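Local coordinates for hypothetical protein SMU.848 (Streptococcus mutans, PDB 2G0I) that is probably a cysteine protease of the Prp family, whose members process a ribosomal protein during ribosome biogenesis, at residues A38-R43 with A140-Q145; S49-G54 with G98-I103; A68-L73 with L125-L130. All blocks are in the same frame, centred on the assembly; numbering follows the deposited sequence.

Interaction 1: A38-R43 with A140-Q145; sequences ATFIRR and AKIMTQ
The Phe40 ring has the backbone O of Lys141 at its edge, in the ring plane, while the CD1 methyl of Ile142 comes in obliquely, 3.5 Å from Phe40 CD2. Ile142 reaches the ring because both of its side-chain torsions turn the same way (chi1 -40°, chi2 -42°), folding CD1 back beside Phe40. One face of the Arg43 guanidinium lies over the CG2 methyl of Ile41, 3.4 Å from the plane, and the amide O of Gln145 sits near its edge, 3.8 Å from NH2; NH1 of Arg43 makes a salt bridge with Glu48. CG of Gln145 rests on CG2 of Ile41 at 3.7 Å.

The strands run parallel, the one parallel pairing in the sheet, with 138-144 outermost in this chain. Straight bonds join Lys141 N to Ala38 O (2.7 Å), Phe40 N to Lys141 O (2.8 Å) and Arg42 N to Met143 O (2.9 Å), and Met143 N bonds to Phe40 O. The bond from Gln145 N to Arg42 O is weak, so the ladder slackens at the C terminus. Backbone bonding thus supplies the polar grip across this edge of the sheet, while the arginines direct their charges elsewhere, Arg42 into a salt bridge with Glu121.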
loop_
_atom_site.group_PDB
_atom_site.type_symbol
_atom_site.label_atom_id
_atom_site.label_comp_id
_atom_site.label_asym_id
_atom_site.label_seq_id
_atom_site.Cartn_x
_atom_site.Cartn_y
_atom_site.Cartn_z
ATOM N N ALA B 38 7.130 5.173 -13.267
ATOM C CA ALA B 38 6.618 6.138 -12.325
ATOM C C ALA B 38 7.532 7.382 -12.267
ATOM O O ALA B 38 8.761 7.236 -12.196
ATOM C CB ALA B 38 6.528 5.503 -10.963
ATOM N N THR B 39 6.932 8.579 -12.265
ATOM C CA THR B 39 7.679 9.856 -12.209
ATOM C C THR B 39 7.090 10.671 -11.086
ATOM O O THR B 39 5.897 11.054 -11.138
ATOM C CB THR B 39 7.576 10.630 -13.566
ATOM O OG1 THR B 39 8.044 9.794 -14.623
ATOM C CG2 THR B 39 8.336 11.973 -13.554
ATOM N N PHE B 40 7.893 10.858 -10.044
ATOM C CA PHE B 40 7.508 11.674 -8.881
ATOM C C PHE B 40 8.119 13.058 -9.031
ATOM O O PHE B 40 9.297 13.211 -9.390
ATOM C CB PHE B 40 8.040 11.040 -7.598
ATOM C CG PHE B 40 7.442 9.675 -7.293
ATOM C CD1 PHE B 40 6.423 9.561 -6.327
ATOM C CD2 PHE B 40 7.932 8.521 -7.902
ATOM C CE1 PHE B 40 5.851 8.332 -6.011
ATOM C CE2 PHE B 40 7.363 7.248 -7.575
ATOM C CZ PHE B 40 6.316 7.174 -6.600
ATOM N N ILE B 41 7.336 14.067 -8.697
ATOM C CA ILE B 41 7.888 15.402 -8.591
ATOM C C ILE B 41 7.814 15.880 -7.153
ATOM O O ILE B 41 6.715 15.935 -6.571
ATOM C CB ILE B 41 7.174 16.366 -9.531
ATOM C CG1 ILE B 41 7.378 15.907 -10.970
ATOM C CG2 ILE B 41 7.668 17.865 -9.273
ATOM C CD1 ILE B 41 6.572 16.668 -11.937
ATOM N N ARG B 42 8.981 16.255 -6.615
ATOM C CA ARG B 42 9.119 16.896 -5.317
ATOM C C ARG B 42 9.459 18.387 -5.588
ATOM O O ARG B 42 10.302 18.696 -6.450
ATOM C CB ARG B 42 10.256 16.233 -4.539
ATOM C CG ARG B 42 10.301 16.609 -3.065
ATOM C CD ARG B 42 11.447 15.885 -2.319
ATOM N NE ARG B 42 11.304 14.421 -2.270
ATOM C CZ ARG B 42 10.639 13.751 -1.324
ATOM N NH1 ARG B 42 10.054 14.405 -0.328
ATOM N NH2 ARG B 42 10.589 12.425 -1.352
ATOM N N ARG B 43 8.789 19.296 -4.887
ATOM C CA ARG B 43 9.059 20.741 -5.012
ATOM C C ARG B 43 9.199 21.320 -3.605
ATOM O O ARG B 43 8.300 21.183 -2.768
ATOM C CB ARG B 43 7.916 21.476 -5.738
ATOM C CG ARG B 43 7.568 20.948 -7.135
ATOM C CD ARG B 43 6.756 21.977 -8.034
ATOM N NE ARG B 43 6.510 21.384 -9.360
ATOM C CZ ARG B 43 5.492 20.553 -9.642
ATOM N NH1 ARG B 43 4.595 20.224 -8.705
ATOM N NH2 ARG B 43 5.362 20.056 -10.868
ATOM N N ALA B 140 11.596 3.932 -11.887
ATOM C CA ALA B 140 11.125 5.130 -11.189
ATOM C C ALA B 140 12.034 6.312 -11.516
ATOM O O ALA B 140 13.258 6.132 -11.633
ATOM C CB ALA B 140 11.079 4.874 -9.651
ATOM N N LYS B 141 11.440 7.502 -11.681
ATOM C CA LYS B 141 12.167 8.767 -11.722
ATOM C C LYS B 141 11.647 9.619 -10.589
ATOM O O LYS B 141 10.424 9.770 -10.455
ATOM C CB LYS B 141 11.913 9.515 -13.037
ATOM C CG LYS B 141 12.338 8.762 -14.286
ATOM C CD LYS B 141 12.451 9.657 -15.521
ATOM C CE LYS B 141 11.120 10.212 -15.973
ATOM N NZ LYS B 141 11.376 11.266 -16.978
ATOM N N ILE B 142 12.543 10.142 -9.754
ATOM C CA ILE B 142 12.176 11.160 -8.749
ATOM C C ILE B 142 12.844 12.439 -9.235
ATOM O O ILE B 142 14.054 12.445 -9.504
ATOM C CB ILE B 142 12.755 10.879 -7.341
ATOM C CG1 ILE B 142 12.702 9.388 -6.950
ATOM C CG2 ILE B 142 12.131 11.811 -6.294
ATOM C CD1 ILE B 142 11.412 8.607 -7.296
HETATM N N MSE B 143 12.071 13.516 -9.344
HETATM C CA MSE B 143 12.578 14.752 -9.853
HETATM C C MSE B 143 12.371 15.833 -8.833
HETATM O O MSE B 143 11.275 16.009 -8.336
HETATM C CB MSE B 143 11.861 15.047 -11.126
HETATM C CG MSE B 143 11.685 13.761 -11.902
HETATM SE SE MSE B 143 11.611 14.179 -13.697
HETATM C CE MSE B 143 13.381 15.064 -13.910
ATOM N N THR B 144 13.455 16.505 -8.461
ATOM C CA THR B 144 13.353 17.595 -7.510
ATOM C C THR B 144 13.575 18.815 -8.369
ATOM O O THR B 144 14.711 19.174 -8.672
ATOM C CB THR B 144 14.369 17.484 -6.345
ATOM O OG1 THR B 144 15.697 17.486 -6.870
ATOM C CG2 THR B 144 14.158 16.186 -5.538
ATOM N N GLN B 145 12.457 19.377 -8.830
ATOM C CA GLN B 145 12.424 20.557 -9.679
ATOM C C GLN B 145 11.712 21.683 -8.930
ATOM O O GLN B 145 10.906 22.453 -9.472
ATOM C CB GLN B 145 11.746 20.247 -11.023
ATOM C CG GLN B 145 10.231 19.995 -10.960
ATOM C CD GLN B 145 9.655 19.549 -12.299
ATOM O OE1 GLN B 145 8.627 20.077 -12.757
ATOM N NE2 GLN B 145 10.311 18.569 -12.935
ATOM O OXT GLN B 145 11.951 21.832 -7.730
#

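Interaction 2: S49-G54 with G98-I103; sequences SVELTG and GGYMKI
Strand 49-53 and strand 100-103 run antiparallel, their axes 174° apart, with Val50 facing Ile103 and Leu52 facing Met101 as hydrogen-bonded pairs. Each of these pairs is closed by two bonds: Val50 N to Ile103 O and Ile103 N to Val50 O in one, Leu52 N to Met101 O (2.7 Å) and Met101 N to Leu52 O in the other. Past them, Gly54 N bonds to Gly99 O at 3.1 Å. Gly54, Gly98 and Gly99 all have positive phi, backbone shapes that suit glycine where the ladder gives way to loops.

On one face Glu51 crosses Tyr100. Its OE2 lies in the ring plane at the edge, 3.3 Å from Tyr100 CE1, with the carboxylate turned 65° from the ring. An extended chain (chi1 173°) carries the carboxylate there. CG2 of Thr53 meets Tyr100 CD1 at 3.8 Å, near the same plane. Lys102 NZ is 4.4 Å from Glu51 OE1, beyond a salt bridge, and any attraction between them is probably modest.

The other face is apolar: Val50 CG1 packs on Ile103 CD1 at 3.8 Å, and Leu52 and the selenomethionine Met101 lie further along. Helix 61-84 covers this side through Val70, Ser74 and Leu77, while strands 36-43 and 90-94 flank the pair within the sheet.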
loop_
_atom_site.group_PDB
_atom_site.type_symbol
_atom_site.label_atom_id
_atom_site.label_comp_id
_atom_site.label_asym_id
_atom_site.label_seq_id
_atom_site.Cartn_x
_atom_site.Cartn_y
_atom_site.Cartn_z
ATOM N N SER B 49 3.405 15.474 -7.028
ATOM C CA SER B 49 2.696 14.655 -8.012
ATOM C C SER B 49 3.396 13.350 -8.343
ATOM O O SER B 49 4.602 13.208 -8.183
ATOM C CB SER B 49 2.453 15.436 -9.305
ATOM O OG SER B 49 3.680 15.714 -9.984
ATOM N N VAL B 50 2.615 12.405 -8.851
ATOM C CA VAL B 50 3.189 11.177 -9.390
ATOM C C VAL B 50 2.399 10.802 -10.624
ATOM O O VAL B 50 1.154 10.913 -10.649
ATOM C CB VAL B 50 3.272 10.025 -8.332
ATOM C CG1 VAL B 50 1.882 9.684 -7.836
ATOM C CG2 VAL B 50 3.906 8.762 -8.965
ATOM N N GLU B 51 3.135 10.398 -11.655
ATOM C CA GLU B 51 2.552 10.018 -12.909
ATOM C C GLU B 51 2.988 8.603 -13.193
ATOM O O GLU B 51 4.178 8.324 -13.119
ATOM C CB GLU B 51 2.992 10.999 -13.997
ATOM C CG GLU B 51 2.566 10.595 -15.397
ATOM C CD GLU B 51 3.072 11.570 -16.474
ATOM O OE1 GLU B 51 3.318 12.751 -16.151
ATOM O OE2 GLU B 51 3.205 11.141 -17.640
ATOM N N LEU B 52 2.050 7.702 -13.489
ATOM C CA LEU B 52 2.432 6.330 -13.844
ATOM C C LEU B 52 1.909 5.907 -15.192
ATOM O O LEU B 52 0.785 6.232 -15.536
ATOM C CB LEU B 52 1.950 5.329 -12.804
ATOM C CG LEU B 52 2.514 5.537 -11.398
ATOM C CD1 LEU B 52 1.437 6.208 -10.587
ATOM C CD2 LEU B 52 2.939 4.252 -10.785
ATOM N N THR B 53 2.708 5.134 -15.926
ATOM C CA THR B 53 2.230 4.557 -17.191
ATOM C C THR B 53 2.563 3.076 -17.217
ATOM O O THR B 53 3.509 2.664 -16.568
ATOM C CB THR B 53 2.873 5.274 -18.415
ATOM O OG1 THR B 53 4.306 5.104 -18.380
ATOM C CG2 THR B 53 2.546 6.778 -18.408
ATOM N N GLY B 54 1.775 2.261 -17.931
ATOM C CA GLY B 54 2.096 0.810 -18.083
ATOM C C GLY B 54 1.443 -0.183 -17.113
ATOM O O GLY B 54 1.486 -1.397 -17.322
ATOM N N GLY B 98 -1.540 0.866 -22.454
ATOM C CA GLY B 98 -0.751 0.485 -21.270
ATOM C C GLY B 98 -1.203 1.118 -19.949
ATOM O O GLY B 98 -0.824 0.676 -18.864
ATOM N N GLY B 99 -2.016 2.159 -20.040
ATOM C CA GLY B 99 -2.541 2.800 -18.836
ATOM C C GLY B 99 -1.778 4.057 -18.492
ATOM O O GLY B 99 -0.548 4.123 -18.641
ATOM N N TYR B 100 -2.524 5.041 -17.992
ATOM C CA TYR B 100 -1.987 6.304 -17.511
ATOM C C TYR B 100 -2.699 6.694 -16.203
ATOM O O TYR B 100 -3.930 6.531 -16.059
ATOM C CB TYR B 100 -2.209 7.387 -18.569
ATOM C CG TYR B 100 -1.790 8.763 -18.146
ATOM C CD1 TYR B 100 -0.458 9.142 -18.209
ATOM C CD2 TYR B 100 -2.720 9.678 -17.636
ATOM C CE1 TYR B 100 -0.040 10.389 -17.800
ATOM C CE2 TYR B 100 -2.308 10.965 -17.204
ATOM C CZ TYR B 100 -0.955 11.304 -17.302
ATOM O OH TYR B 100 -0.498 12.541 -16.900
HETATM N N MSE B 101 -1.929 7.237 -15.261
HETATM C CA MSE B 101 -2.486 7.740 -14.028
HETATM C C MSE B 101 -1.630 8.903 -13.561
HETATM O O MSE B 101 -0.407 8.851 -13.621
HETATM C CB MSE B 101 -2.497 6.639 -12.983
HETATM C CG MSE B 101 -3.094 7.021 -11.672
HETATM SE SE MSE B 101 -2.875 5.552 -10.337
HETATM C CE MSE B 101 -3.237 4.055 -11.380
ATOM N N LYS B 102 -2.275 9.971 -13.125
ATOM C CA LYS B 102 -1.524 11.028 -12.522
ATOM C C LYS B 102 -2.277 11.520 -11.302
ATOM O O LYS B 102 -3.466 11.898 -11.404
ATOM C CB LYS B 102 -1.279 12.147 -13.527
ATOM C CG LYS B 102 -0.458 13.286 -12.894
ATOM C CD LYS B 102 -0.014 14.313 -13.927
ATOM C CE LYS B 102 0.944 15.269 -13.261
ATOM N NZ LYS B 102 1.495 16.258 -14.195
ATOM N N ILE B 103 -1.605 11.474 -10.157
ATOM C CA ILE B 103 -2.132 12.036 -8.900
ATOM C C ILE B 103 -1.431 13.355 -8.729
ATOM O O ILE B 103 -0.199 13.394 -8.740
ATOM C CB ILE B 103 -1.810 11.127 -7.705
ATOM C CG1 ILE B 103 -2.423 9.748 -7.964
ATOM C CG2 ILE B 103 -2.326 11.738 -6.367
ATOM C CD1 ILE B 103 -1.682 8.589 -7.268
#

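Interaction 3: A68-L73 with L125-L130; sequences AAVSTL and LGITNL
Gly126 and Leu73 meet where helix 125-130 first touches helix 68-73: CD1 of Leu73 lies 3.9 Å from Gly126 C. Gly126 has no side chain, and Leu73 rests directly on its backbone. One residue on, Ile127 starts off to the flank, but its end turns toward the partner helix. With chi1 -62° and chi2 -63° its chain bends, so that CD1 comes within 4.0 Å of Val70 CG1, the two side chains crossing at about a right angle. The other side of Ile127 faces the sheet, on Ala38 and Phe40.

The helices are antiparallel, 171° apart with their axes 10.4 Å from each other, and form the helical layer of a two-layer alpha-beta sandwich. No hydrogen bond joins the two segments; the contact is apolar, methyl groups against one another and, at Gly126, against the backbone.

Leu130 follows one turn after Gly126. It points toward helix 68-73 and meets Leu73 tip to tip, CD1 to CD1 at 3.8 Å. The same Leu130 CD1 also touches Val70 CG2 at 3.9 Å, while Leu130 CD2 lies 4.0 Å from Ala69 CB, so the forked end of one leucine spans three residues of the opposing helix. Ala69 and Leu73 also pack on Thr72 of the second subunit, which places this helix at the dimer interface.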
loop_
_atom_site.group_PDB
_atom_site.type_symbol
_atom_site.label_atom_id
_atom_site.label_comp_id
_atom_site.label_asym_id
_atom_site.label_seq_id
_atom_site.Cartn_x
_atom_site.Cartn_y
_atom_site.Cartn_z
ATOM N N ALA B 68 -0.470 -5.588 -10.422
ATOM C CA ALA B 68 -1.426 -5.695 -9.312
ATOM C C ALA B 68 -0.860 -4.996 -8.064
ATOM O O ALA B 68 -1.600 -4.233 -7.410
ATOM C CB ALA B 68 -1.716 -7.153 -9.028
ATOM N N ALA B 69 0.417 -5.246 -7.760
ATOM C CA ALA B 69 1.120 -4.546 -6.661
ATOM C C ALA B 69 1.088 -3.019 -6.811
ATOM O O ALA B 69 0.737 -2.287 -5.869
ATOM C CB ALA B 69 2.564 -5.014 -6.581
ATOM N N VAL B 70 1.445 -2.543 -8.000
ATOM C CA VAL B 70 1.399 -1.077 -8.277
ATOM C C VAL B 70 -0.011 -0.497 -8.164
ATOM O O VAL B 70 -0.208 0.558 -7.567
ATOM C CB VAL B 70 2.043 -0.743 -9.634
ATOM C CG1 VAL B 70 1.853 0.779 -9.996
ATOM C CG2 VAL B 70 3.519 -1.164 -9.626
ATOM N N SER B 71 -1.002 -1.135 -8.773
ATOM C CA SER B 71 -2.373 -0.619 -8.667
ATOM C C SER B 71 -2.930 -0.597 -7.255
ATOM O O SER B 71 -3.611 0.370 -6.871
ATOM C CB SER B 71 -3.327 -1.348 -9.618
ATOM O OG SER B 71 -2.789 -1.125 -10.914
ATOM N N THR B 72 -2.627 -1.638 -6.493
ATOM C CA THR B 72 -3.044 -1.681 -5.071
ATOM C C THR B 72 -2.495 -0.494 -4.272
ATOM O O THR B 72 -3.244 0.176 -3.573
ATOM C CB THR B 72 -2.620 -3.024 -4.448
ATOM O OG1 THR B 72 -3.227 -4.079 -5.228
ATOM C CG2 THR B 72 -3.112 -3.110 -2.995
ATOM N N LEU B 73 -1.202 -0.222 -4.424
ATOM C CA LEU B 73 -0.542 0.898 -3.716
ATOM C C LEU B 73 -1.097 2.228 -4.200
ATOM O O LEU B 73 -1.388 3.124 -3.382
ATOM C CB LEU B 73 0.978 0.869 -3.952
ATOM C CG LEU B 73 1.756 -0.237 -3.218
ATOM C CD1 LEU B 73 3.229 -0.302 -3.675
ATOM C CD2 LEU B 73 1.663 -0.083 -1.671
ATOM N N LEU B 125 7.902 4.988 -1.199
ATOM C CA LEU B 125 8.717 3.895 -0.623
ATOM C C LEU B 125 8.313 2.560 -1.272
ATOM O O LEU B 125 9.167 1.779 -1.678
ATOM C CB LEU B 125 8.553 3.836 0.902
ATOM C CG LEU B 125 9.419 2.770 1.608
ATOM C CD1 LEU B 125 10.946 3.027 1.410
ATOM C CD2 LEU B 125 9.080 2.726 3.075
ATOM N N GLY B 126 7.019 2.314 -1.401
ATOM C CA GLY B 126 6.557 1.044 -2.029
ATOM C C GLY B 126 6.937 0.881 -3.490
ATOM O O GLY B 126 7.391 -0.225 -3.925
ATOM N N ILE B 127 6.741 1.947 -4.279
ATOM C CA ILE B 127 7.143 1.938 -5.695
ATOM C C ILE B 127 8.645 1.736 -5.832
ATOM O O ILE B 127 9.094 0.911 -6.643
ATOM C CB ILE B 127 6.693 3.227 -6.442
ATOM C CG1 ILE B 127 5.162 3.344 -6.433
ATOM C CG2 ILE B 127 7.247 3.277 -7.897
ATOM C CD1 ILE B 127 4.387 2.191 -7.186
ATOM N N THR B 128 9.420 2.502 -5.069
ATOM C CA THR B 128 10.898 2.357 -5.041
ATOM C C THR B 128 11.319 0.915 -4.664
ATOM O O THR B 128 12.241 0.338 -5.269
ATOM C CB THR B 128 11.565 3.433 -4.100
ATOM O OG1 THR B 128 11.238 4.732 -4.614
ATOM C CG2 THR B 128 13.112 3.264 -4.054
ATOM N N ASN B 129 10.643 0.319 -3.692
ATOM C CA ASN B 129 10.923 -1.107 -3.391
ATOM C C ASN B 129 10.596 -2.112 -4.524
ATOM O O ASN B 129 11.331 -3.086 -4.767
ATOM C CB ASN B 129 10.352 -1.510 -2.015
ATOM C CG ASN B 129 11.189 -0.951 -0.864
ATOM O OD1 ASN B 129 12.370 -0.628 -1.047
ATOM N ND2 ASN B 129 10.600 -0.834 0.317
ATOM N N LEU B 130 9.535 -1.845 -5.268
ATOM C CA LEU B 130 9.228 -2.617 -6.461
ATOM C C LEU B 130 10.243 -2.398 -7.580
ATOM O O LEU B 130 10.597 -3.362 -8.286
ATOM C CB LEU B 130 7.790 -2.318 -6.935
ATOM C CG LEU B 130 6.656 -2.820 -6.028
ATOM C CD1 LEU B 130 5.290 -2.149 -6.347
ATOM C CD2 LEU B 130 6.527 -4.334 -6.171
#

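In the fold
From the N terminus, strand 36-43 comes first, and its parallel partner, strand 138-144, comes last, so interaction 1 closes the longest loop. Everything else falls within that span. Interaction 2 closes a shorter loop, returning strand 100-104 to strand 46-53 after helix 61-84 and strand 90-94. Interaction 3 closes its loop when helix 114-133 returns to helix 61-84; it starts inside the loop of interaction 2 and ends beyond it, so the two cross. Interactions 1 and 2 are joined within the sheet by probable hydrogen bonds between Thr39 and Glu51 and between Ile41 and Ser49. The helix pair of interaction 3 packs on the strands of both, joining the helical layer to the sheet.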